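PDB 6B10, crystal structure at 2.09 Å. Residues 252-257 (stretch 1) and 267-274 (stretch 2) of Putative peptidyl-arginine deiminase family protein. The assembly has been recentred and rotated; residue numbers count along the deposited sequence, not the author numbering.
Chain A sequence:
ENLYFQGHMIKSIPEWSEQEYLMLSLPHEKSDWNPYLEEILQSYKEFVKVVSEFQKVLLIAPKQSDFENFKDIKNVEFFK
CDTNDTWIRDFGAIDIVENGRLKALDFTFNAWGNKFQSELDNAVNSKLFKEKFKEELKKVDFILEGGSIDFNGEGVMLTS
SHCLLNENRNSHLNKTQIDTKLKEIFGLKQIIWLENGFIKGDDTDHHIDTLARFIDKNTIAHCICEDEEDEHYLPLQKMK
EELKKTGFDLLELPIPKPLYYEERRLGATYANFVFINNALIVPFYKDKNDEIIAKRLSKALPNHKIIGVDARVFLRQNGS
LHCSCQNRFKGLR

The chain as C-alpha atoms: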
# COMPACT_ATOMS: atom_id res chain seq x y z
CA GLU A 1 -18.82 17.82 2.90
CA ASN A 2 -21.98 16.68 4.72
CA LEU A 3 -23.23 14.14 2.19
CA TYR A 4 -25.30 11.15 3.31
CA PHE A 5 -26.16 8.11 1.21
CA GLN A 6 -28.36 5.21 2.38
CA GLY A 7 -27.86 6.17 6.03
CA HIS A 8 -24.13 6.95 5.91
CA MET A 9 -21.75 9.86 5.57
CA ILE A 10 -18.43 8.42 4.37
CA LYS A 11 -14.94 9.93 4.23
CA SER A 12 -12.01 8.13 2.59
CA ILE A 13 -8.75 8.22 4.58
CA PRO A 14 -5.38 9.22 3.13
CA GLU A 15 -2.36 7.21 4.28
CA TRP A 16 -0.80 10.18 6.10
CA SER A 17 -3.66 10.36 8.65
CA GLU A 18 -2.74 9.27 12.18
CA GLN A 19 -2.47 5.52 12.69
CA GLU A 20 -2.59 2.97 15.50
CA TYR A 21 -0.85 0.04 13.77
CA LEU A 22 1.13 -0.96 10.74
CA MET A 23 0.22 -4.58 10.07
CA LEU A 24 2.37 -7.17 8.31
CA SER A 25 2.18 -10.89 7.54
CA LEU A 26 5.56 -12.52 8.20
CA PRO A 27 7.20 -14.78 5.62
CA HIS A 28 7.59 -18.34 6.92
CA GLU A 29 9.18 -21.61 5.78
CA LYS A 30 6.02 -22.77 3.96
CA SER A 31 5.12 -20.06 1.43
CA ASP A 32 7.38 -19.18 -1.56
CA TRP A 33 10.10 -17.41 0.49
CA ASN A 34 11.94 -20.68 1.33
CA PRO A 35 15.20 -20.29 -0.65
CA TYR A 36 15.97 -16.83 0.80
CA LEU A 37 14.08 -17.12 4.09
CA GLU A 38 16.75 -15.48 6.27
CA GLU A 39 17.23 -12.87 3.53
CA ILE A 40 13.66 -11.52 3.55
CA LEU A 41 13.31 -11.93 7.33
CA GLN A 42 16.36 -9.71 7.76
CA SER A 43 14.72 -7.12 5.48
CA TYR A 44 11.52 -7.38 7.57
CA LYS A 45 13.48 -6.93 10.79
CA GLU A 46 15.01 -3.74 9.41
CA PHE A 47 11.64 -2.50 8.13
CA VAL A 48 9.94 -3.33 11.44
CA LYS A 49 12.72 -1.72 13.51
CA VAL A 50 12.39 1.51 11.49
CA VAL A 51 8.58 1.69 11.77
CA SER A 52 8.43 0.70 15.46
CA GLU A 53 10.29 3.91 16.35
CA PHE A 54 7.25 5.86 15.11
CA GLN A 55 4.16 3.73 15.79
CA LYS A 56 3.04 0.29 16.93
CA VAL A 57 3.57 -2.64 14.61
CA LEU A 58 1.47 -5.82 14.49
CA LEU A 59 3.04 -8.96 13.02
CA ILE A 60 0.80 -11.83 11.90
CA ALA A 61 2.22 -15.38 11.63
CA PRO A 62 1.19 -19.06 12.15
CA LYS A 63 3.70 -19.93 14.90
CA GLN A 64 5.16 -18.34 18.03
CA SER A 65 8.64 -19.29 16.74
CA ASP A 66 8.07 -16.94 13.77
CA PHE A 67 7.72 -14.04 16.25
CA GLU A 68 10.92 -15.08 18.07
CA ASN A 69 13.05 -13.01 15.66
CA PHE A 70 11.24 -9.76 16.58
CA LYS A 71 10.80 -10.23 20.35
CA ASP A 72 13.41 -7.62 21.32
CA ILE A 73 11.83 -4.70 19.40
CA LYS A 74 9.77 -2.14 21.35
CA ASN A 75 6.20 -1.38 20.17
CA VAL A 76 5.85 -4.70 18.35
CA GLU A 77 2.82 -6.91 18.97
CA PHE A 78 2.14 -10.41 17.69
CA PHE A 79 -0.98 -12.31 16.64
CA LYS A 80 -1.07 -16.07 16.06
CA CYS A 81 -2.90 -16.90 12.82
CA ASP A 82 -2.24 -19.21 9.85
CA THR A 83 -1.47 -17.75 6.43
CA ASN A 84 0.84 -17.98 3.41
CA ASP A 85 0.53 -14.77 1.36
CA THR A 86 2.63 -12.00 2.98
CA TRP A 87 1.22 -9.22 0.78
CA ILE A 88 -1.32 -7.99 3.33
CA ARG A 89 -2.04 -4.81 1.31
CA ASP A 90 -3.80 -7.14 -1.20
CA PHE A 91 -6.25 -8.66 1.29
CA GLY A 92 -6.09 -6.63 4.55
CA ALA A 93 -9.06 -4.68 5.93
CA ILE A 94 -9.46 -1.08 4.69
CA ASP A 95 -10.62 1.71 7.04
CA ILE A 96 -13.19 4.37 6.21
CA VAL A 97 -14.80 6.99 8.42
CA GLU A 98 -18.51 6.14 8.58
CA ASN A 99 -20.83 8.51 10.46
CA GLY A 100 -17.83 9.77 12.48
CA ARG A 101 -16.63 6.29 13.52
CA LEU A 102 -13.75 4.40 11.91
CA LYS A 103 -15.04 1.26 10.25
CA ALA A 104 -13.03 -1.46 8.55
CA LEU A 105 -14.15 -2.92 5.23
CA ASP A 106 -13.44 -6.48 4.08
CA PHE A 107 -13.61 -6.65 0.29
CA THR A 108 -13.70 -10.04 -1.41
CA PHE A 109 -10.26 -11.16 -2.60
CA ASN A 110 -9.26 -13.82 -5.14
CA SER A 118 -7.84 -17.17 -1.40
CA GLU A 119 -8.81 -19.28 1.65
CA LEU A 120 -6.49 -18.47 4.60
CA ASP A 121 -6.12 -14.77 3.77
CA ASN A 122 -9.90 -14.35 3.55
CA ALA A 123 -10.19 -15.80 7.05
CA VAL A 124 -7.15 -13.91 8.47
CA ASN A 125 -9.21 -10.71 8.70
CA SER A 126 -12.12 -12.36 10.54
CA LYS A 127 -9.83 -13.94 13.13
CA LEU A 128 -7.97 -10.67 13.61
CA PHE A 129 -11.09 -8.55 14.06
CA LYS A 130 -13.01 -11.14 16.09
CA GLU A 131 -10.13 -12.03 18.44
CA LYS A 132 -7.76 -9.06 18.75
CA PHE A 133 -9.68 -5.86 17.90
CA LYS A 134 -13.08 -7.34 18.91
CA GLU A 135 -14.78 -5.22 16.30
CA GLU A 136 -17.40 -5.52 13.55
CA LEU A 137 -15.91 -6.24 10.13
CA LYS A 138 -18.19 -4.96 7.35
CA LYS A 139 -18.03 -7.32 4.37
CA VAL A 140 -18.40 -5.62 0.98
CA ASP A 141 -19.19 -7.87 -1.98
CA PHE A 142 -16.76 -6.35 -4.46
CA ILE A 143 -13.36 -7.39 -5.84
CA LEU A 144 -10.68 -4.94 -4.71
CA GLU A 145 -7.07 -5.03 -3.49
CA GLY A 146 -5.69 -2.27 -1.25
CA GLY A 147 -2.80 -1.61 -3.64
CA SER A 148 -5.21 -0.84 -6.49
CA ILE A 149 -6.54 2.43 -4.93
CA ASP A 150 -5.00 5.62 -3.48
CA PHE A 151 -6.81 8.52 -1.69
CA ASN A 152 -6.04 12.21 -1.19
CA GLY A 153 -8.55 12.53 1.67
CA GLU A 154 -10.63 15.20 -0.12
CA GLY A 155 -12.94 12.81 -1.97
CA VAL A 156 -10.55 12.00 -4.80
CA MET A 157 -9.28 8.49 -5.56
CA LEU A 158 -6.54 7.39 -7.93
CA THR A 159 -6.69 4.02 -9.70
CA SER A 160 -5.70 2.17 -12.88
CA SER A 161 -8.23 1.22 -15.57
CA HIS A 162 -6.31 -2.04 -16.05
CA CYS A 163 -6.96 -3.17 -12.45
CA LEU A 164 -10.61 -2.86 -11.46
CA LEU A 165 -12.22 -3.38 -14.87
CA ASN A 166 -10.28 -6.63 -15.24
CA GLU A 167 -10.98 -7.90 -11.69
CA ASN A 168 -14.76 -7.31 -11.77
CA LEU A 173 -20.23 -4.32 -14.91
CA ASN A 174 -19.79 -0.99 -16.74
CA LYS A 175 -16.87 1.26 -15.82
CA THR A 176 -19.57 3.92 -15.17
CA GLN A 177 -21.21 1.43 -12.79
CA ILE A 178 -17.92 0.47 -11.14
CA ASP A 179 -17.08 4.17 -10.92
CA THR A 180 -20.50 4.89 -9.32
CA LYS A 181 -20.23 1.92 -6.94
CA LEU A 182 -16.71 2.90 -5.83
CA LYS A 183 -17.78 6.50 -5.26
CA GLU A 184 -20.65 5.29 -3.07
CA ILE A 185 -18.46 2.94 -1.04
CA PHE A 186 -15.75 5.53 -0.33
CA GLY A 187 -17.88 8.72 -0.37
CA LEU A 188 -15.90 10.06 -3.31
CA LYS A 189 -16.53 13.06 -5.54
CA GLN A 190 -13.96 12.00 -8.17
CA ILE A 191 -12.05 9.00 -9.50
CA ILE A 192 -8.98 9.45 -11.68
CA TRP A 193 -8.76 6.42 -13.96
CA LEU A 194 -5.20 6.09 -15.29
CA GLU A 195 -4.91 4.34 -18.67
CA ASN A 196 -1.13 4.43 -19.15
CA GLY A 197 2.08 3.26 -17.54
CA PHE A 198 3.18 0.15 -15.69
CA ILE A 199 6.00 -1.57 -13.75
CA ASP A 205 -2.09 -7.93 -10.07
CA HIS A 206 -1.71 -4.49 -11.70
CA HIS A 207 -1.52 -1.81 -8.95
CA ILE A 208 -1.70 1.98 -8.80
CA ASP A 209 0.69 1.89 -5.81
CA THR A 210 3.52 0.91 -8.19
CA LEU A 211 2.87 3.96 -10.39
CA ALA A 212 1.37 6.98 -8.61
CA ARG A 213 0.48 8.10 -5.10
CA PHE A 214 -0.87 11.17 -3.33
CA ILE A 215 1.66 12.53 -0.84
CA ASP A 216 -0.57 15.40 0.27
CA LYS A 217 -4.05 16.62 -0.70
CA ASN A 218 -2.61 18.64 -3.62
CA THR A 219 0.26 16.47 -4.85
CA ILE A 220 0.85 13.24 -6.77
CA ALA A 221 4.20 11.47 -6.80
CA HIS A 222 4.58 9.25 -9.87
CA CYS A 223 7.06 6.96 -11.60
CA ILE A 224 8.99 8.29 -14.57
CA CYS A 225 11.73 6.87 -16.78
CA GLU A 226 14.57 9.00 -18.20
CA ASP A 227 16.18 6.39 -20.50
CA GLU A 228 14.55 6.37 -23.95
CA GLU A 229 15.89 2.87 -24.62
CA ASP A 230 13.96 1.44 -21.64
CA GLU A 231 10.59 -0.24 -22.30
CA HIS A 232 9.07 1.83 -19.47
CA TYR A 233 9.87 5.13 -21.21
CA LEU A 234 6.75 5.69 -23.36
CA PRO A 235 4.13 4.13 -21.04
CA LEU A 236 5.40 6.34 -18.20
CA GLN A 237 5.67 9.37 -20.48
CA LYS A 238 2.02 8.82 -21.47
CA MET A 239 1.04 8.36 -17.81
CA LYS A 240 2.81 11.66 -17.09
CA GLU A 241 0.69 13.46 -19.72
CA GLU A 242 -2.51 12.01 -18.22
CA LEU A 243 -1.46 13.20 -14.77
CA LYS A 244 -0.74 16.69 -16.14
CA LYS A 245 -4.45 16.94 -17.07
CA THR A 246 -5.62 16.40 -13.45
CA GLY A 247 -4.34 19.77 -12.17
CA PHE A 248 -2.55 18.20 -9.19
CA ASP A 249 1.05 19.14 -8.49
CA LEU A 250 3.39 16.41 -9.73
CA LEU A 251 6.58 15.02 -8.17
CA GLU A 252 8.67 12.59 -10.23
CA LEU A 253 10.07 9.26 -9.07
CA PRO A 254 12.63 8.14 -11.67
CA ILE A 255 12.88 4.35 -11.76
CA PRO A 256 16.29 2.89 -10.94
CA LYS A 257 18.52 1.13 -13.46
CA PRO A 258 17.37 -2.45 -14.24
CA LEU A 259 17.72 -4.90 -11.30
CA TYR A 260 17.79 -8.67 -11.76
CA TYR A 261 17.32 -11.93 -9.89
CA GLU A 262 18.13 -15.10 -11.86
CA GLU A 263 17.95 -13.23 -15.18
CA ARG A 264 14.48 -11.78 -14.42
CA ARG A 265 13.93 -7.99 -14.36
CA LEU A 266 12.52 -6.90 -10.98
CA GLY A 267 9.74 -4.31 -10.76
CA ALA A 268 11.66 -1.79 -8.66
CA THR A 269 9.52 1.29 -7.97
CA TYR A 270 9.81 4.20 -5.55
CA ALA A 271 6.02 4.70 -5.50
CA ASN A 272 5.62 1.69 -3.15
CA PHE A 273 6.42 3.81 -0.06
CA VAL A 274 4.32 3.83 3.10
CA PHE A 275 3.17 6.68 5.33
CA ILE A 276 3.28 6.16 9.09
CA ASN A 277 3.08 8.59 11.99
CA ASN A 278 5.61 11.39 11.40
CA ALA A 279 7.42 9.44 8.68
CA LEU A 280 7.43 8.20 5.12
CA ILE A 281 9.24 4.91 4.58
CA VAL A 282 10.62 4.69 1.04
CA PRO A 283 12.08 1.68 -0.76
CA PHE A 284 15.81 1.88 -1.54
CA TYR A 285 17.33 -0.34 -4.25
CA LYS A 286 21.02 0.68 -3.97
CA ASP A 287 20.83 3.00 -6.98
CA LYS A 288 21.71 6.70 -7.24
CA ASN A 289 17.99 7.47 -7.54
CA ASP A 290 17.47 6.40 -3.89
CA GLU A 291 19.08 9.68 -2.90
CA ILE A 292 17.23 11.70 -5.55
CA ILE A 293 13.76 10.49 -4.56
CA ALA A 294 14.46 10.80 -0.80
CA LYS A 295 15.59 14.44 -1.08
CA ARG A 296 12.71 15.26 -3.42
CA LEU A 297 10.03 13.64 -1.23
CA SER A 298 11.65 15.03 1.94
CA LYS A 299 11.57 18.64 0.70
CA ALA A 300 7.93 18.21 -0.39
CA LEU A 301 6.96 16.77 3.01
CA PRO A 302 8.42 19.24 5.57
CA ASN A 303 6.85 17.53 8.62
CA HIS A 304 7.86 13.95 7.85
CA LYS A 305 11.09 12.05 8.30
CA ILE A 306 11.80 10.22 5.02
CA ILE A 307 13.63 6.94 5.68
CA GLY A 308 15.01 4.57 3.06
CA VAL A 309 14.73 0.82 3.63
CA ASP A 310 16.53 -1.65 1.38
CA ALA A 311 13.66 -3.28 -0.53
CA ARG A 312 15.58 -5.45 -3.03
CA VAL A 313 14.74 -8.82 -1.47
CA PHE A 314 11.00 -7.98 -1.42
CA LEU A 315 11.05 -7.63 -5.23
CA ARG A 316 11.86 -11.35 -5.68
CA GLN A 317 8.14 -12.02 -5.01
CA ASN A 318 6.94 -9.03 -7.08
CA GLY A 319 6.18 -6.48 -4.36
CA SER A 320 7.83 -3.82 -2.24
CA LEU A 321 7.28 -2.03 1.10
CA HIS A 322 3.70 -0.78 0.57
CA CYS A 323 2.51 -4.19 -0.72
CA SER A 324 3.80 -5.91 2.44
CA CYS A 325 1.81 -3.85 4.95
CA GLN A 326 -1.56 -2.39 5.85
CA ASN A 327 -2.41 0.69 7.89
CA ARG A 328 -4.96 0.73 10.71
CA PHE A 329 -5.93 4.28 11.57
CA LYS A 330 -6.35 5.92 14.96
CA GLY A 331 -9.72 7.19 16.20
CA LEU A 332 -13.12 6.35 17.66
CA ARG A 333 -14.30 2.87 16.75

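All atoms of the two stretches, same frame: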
# COMPACT_ATOMS: atom_id res chain seq x y z
N GLU A 252 8.24 13.73 -9.42
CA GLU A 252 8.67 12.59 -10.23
C GLU A 252 9.53 11.61 -9.44
O GLU A 252 10.34 12.01 -8.61
CB GLU A 252 9.41 13.06 -11.48
CG GLU A 252 8.50 13.76 -12.48
CD GLU A 252 9.21 14.15 -13.77
OE1 GLU A 252 10.44 13.97 -13.88
OE2 GLU A 252 8.51 14.62 -14.69
N LEU A 253 9.32 10.33 -9.71
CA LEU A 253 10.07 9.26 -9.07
C LEU A 253 10.75 8.44 -10.16
O LEU A 253 10.18 7.47 -10.63
CB LEU A 253 9.12 8.37 -8.26
CG LEU A 253 8.26 9.06 -7.21
CD1 LEU A 253 7.21 8.10 -6.67
CD2 LEU A 253 9.11 9.62 -6.07
N PRO A 254 11.96 8.85 -10.58
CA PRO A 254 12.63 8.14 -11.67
C PRO A 254 13.01 6.72 -11.27
O PRO A 254 13.66 6.52 -10.26
CB PRO A 254 13.89 8.98 -11.92
CG PRO A 254 14.12 9.72 -10.65
CD PRO A 254 12.75 10.00 -10.11
N ILE A 255 12.60 5.75 -12.08
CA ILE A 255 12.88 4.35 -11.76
C ILE A 255 14.39 4.10 -11.78
O ILE A 255 15.12 4.77 -12.51
CB ILE A 255 12.15 3.37 -12.71
CG1 ILE A 255 12.64 3.50 -14.16
CG2 ILE A 255 10.64 3.57 -12.62
CD1 ILE A 255 11.99 2.52 -15.12
N PRO A 256 14.86 3.16 -10.96
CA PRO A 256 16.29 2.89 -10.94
C PRO A 256 16.72 2.15 -12.21
O PRO A 256 15.88 1.77 -13.03
CB PRO A 256 16.46 2.00 -9.71
CG PRO A 256 15.17 1.30 -9.57
CD PRO A 256 14.12 2.27 -10.04
N LYS A 257 18.02 1.95 -12.38
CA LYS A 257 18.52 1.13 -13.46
C LYS A 257 18.01 -0.30 -13.25
O LYS A 257 17.73 -0.68 -12.11
CB LYS A 257 20.05 1.14 -13.53
CG LYS A 257 20.67 2.50 -13.82
CD LYS A 257 20.31 3.02 -15.20
CE LYS A 257 21.10 4.27 -15.54
N GLY A 267 10.56 -5.51 -10.65
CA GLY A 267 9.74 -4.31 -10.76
C GLY A 267 10.04 -3.32 -9.65
O GLY A 267 9.19 -3.06 -8.80
N ALA A 268 11.24 -2.75 -9.68
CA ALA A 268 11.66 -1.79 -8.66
C ALA A 268 10.96 -0.46 -8.91
O ALA A 268 11.02 0.08 -10.00
CB ALA A 268 13.17 -1.62 -8.70
N THR A 269 10.29 0.05 -7.88
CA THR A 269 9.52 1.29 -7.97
C THR A 269 9.58 2.05 -6.65
O THR A 269 9.47 1.45 -5.58
CB THR A 269 8.05 1.02 -8.37
OG1 THR A 269 7.29 2.23 -8.25
CG2 THR A 269 7.42 -0.06 -7.49
N TYR A 270 9.75 3.36 -6.74
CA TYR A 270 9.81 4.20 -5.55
C TYR A 270 8.43 4.63 -5.07
O TYR A 270 8.29 5.18 -3.97
CB TYR A 270 10.72 5.42 -5.78
CG TYR A 270 12.19 5.05 -5.98
CD1 TYR A 270 12.95 4.55 -4.93
CD2 TYR A 270 12.82 5.23 -7.22
CE1 TYR A 270 14.29 4.22 -5.09
CE2 TYR A 270 14.16 4.90 -7.40
CZ TYR A 270 14.89 4.40 -6.34
OH TYR A 270 16.23 4.08 -6.52
N ALA A 271 7.40 4.36 -5.87
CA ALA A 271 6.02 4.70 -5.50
C ALA A 271 5.46 3.80 -4.39
O ALA A 271 4.48 4.15 -3.73
CB ALA A 271 5.11 4.66 -6.73
N ASN A 272 6.08 2.64 -4.17
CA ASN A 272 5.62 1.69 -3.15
C ASN A 272 6.13 2.05 -1.74
O ASN A 272 6.54 1.17 -0.97
CB ASN A 272 6.06 0.28 -3.54
CG ASN A 272 5.01 -0.77 -3.23
OD1 ASN A 272 5.22 -1.64 -2.39
ND2 ASN A 272 3.88 -0.69 -3.91
N PHE A 273 6.10 3.34 -1.41
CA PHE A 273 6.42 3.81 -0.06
C PHE A 273 5.22 3.64 0.87
O PHE A 273 4.13 3.25 0.43
CB PHE A 273 6.90 5.28 -0.07
CG PHE A 273 6.06 6.22 -0.89
CD1 PHE A 273 4.70 6.42 -0.62
CD2 PHE A 273 6.64 6.97 -1.91
CE1 PHE A 273 3.95 7.32 -1.37
CE2 PHE A 273 5.89 7.87 -2.66
CZ PHE A 273 4.54 8.04 -2.39
N VAL A 274 5.41 3.91 2.15
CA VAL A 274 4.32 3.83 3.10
C VAL A 274 4.38 4.95 4.13
O VAL A 274 5.42 5.18 4.73
CB VAL A 274 4.24 2.44 3.80
CG1 VAL A 274 5.56 2.05 4.42
CG2 VAL A 274 3.13 2.42 4.84
O HOH W 1 9.90 4.89 -9.42

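No direct hydrogen bond joins the two stretches; the contact is apolar packing supplemented by one bridging water, and it buries 345 Å² summed over both sides. Leu253 and Tyr270 have the largest covered areas on their respective stretches, 74 and 91 Å², and their CA-to-CB bonds point toward the other stretch, which brings Leu253 CB within 4.2 Å of Tyr270 CB. With chi1 m and chi2 t, the leucine reaches further along stretch 2: Leu253 CD1 lies 4.0 Å from Ala271 CB and 4.2 Å from Phe273 CE2.

A second apolar cluster forms around Pro256. Pro256 CG sits 3.6 Å from Ala268 CB, and Pro256 CD 3.7 Å from Tyr270 CE2, so the proline ring touches both residues. The approach of CD to the tyrosine ring is oblique. By contrast, Pro254 O meets the same ring at its edge, near the ring plane, 3.3 Å from Tyr270 CE2; this places a carbonyl oxygen beside an aromatic C-H.

The polar link is indirect. The oxygen of water 1 (HOH O) lies 2.9 Å from Leu253 O, to which the water donates, and HOH O lies 3.1 Å from Tyr270 N, from which it accepts, satisfying one backbone group on each residue; Leu253 CA and Tyr270 CA are 6.2 Å apart. Within stretch 2, Ala271 N donates to Thr269 OG1 (3.2 Å, 152° at the hydrogen), a local bond to a side chain whose CA-to-CB bond points away from stretch 1.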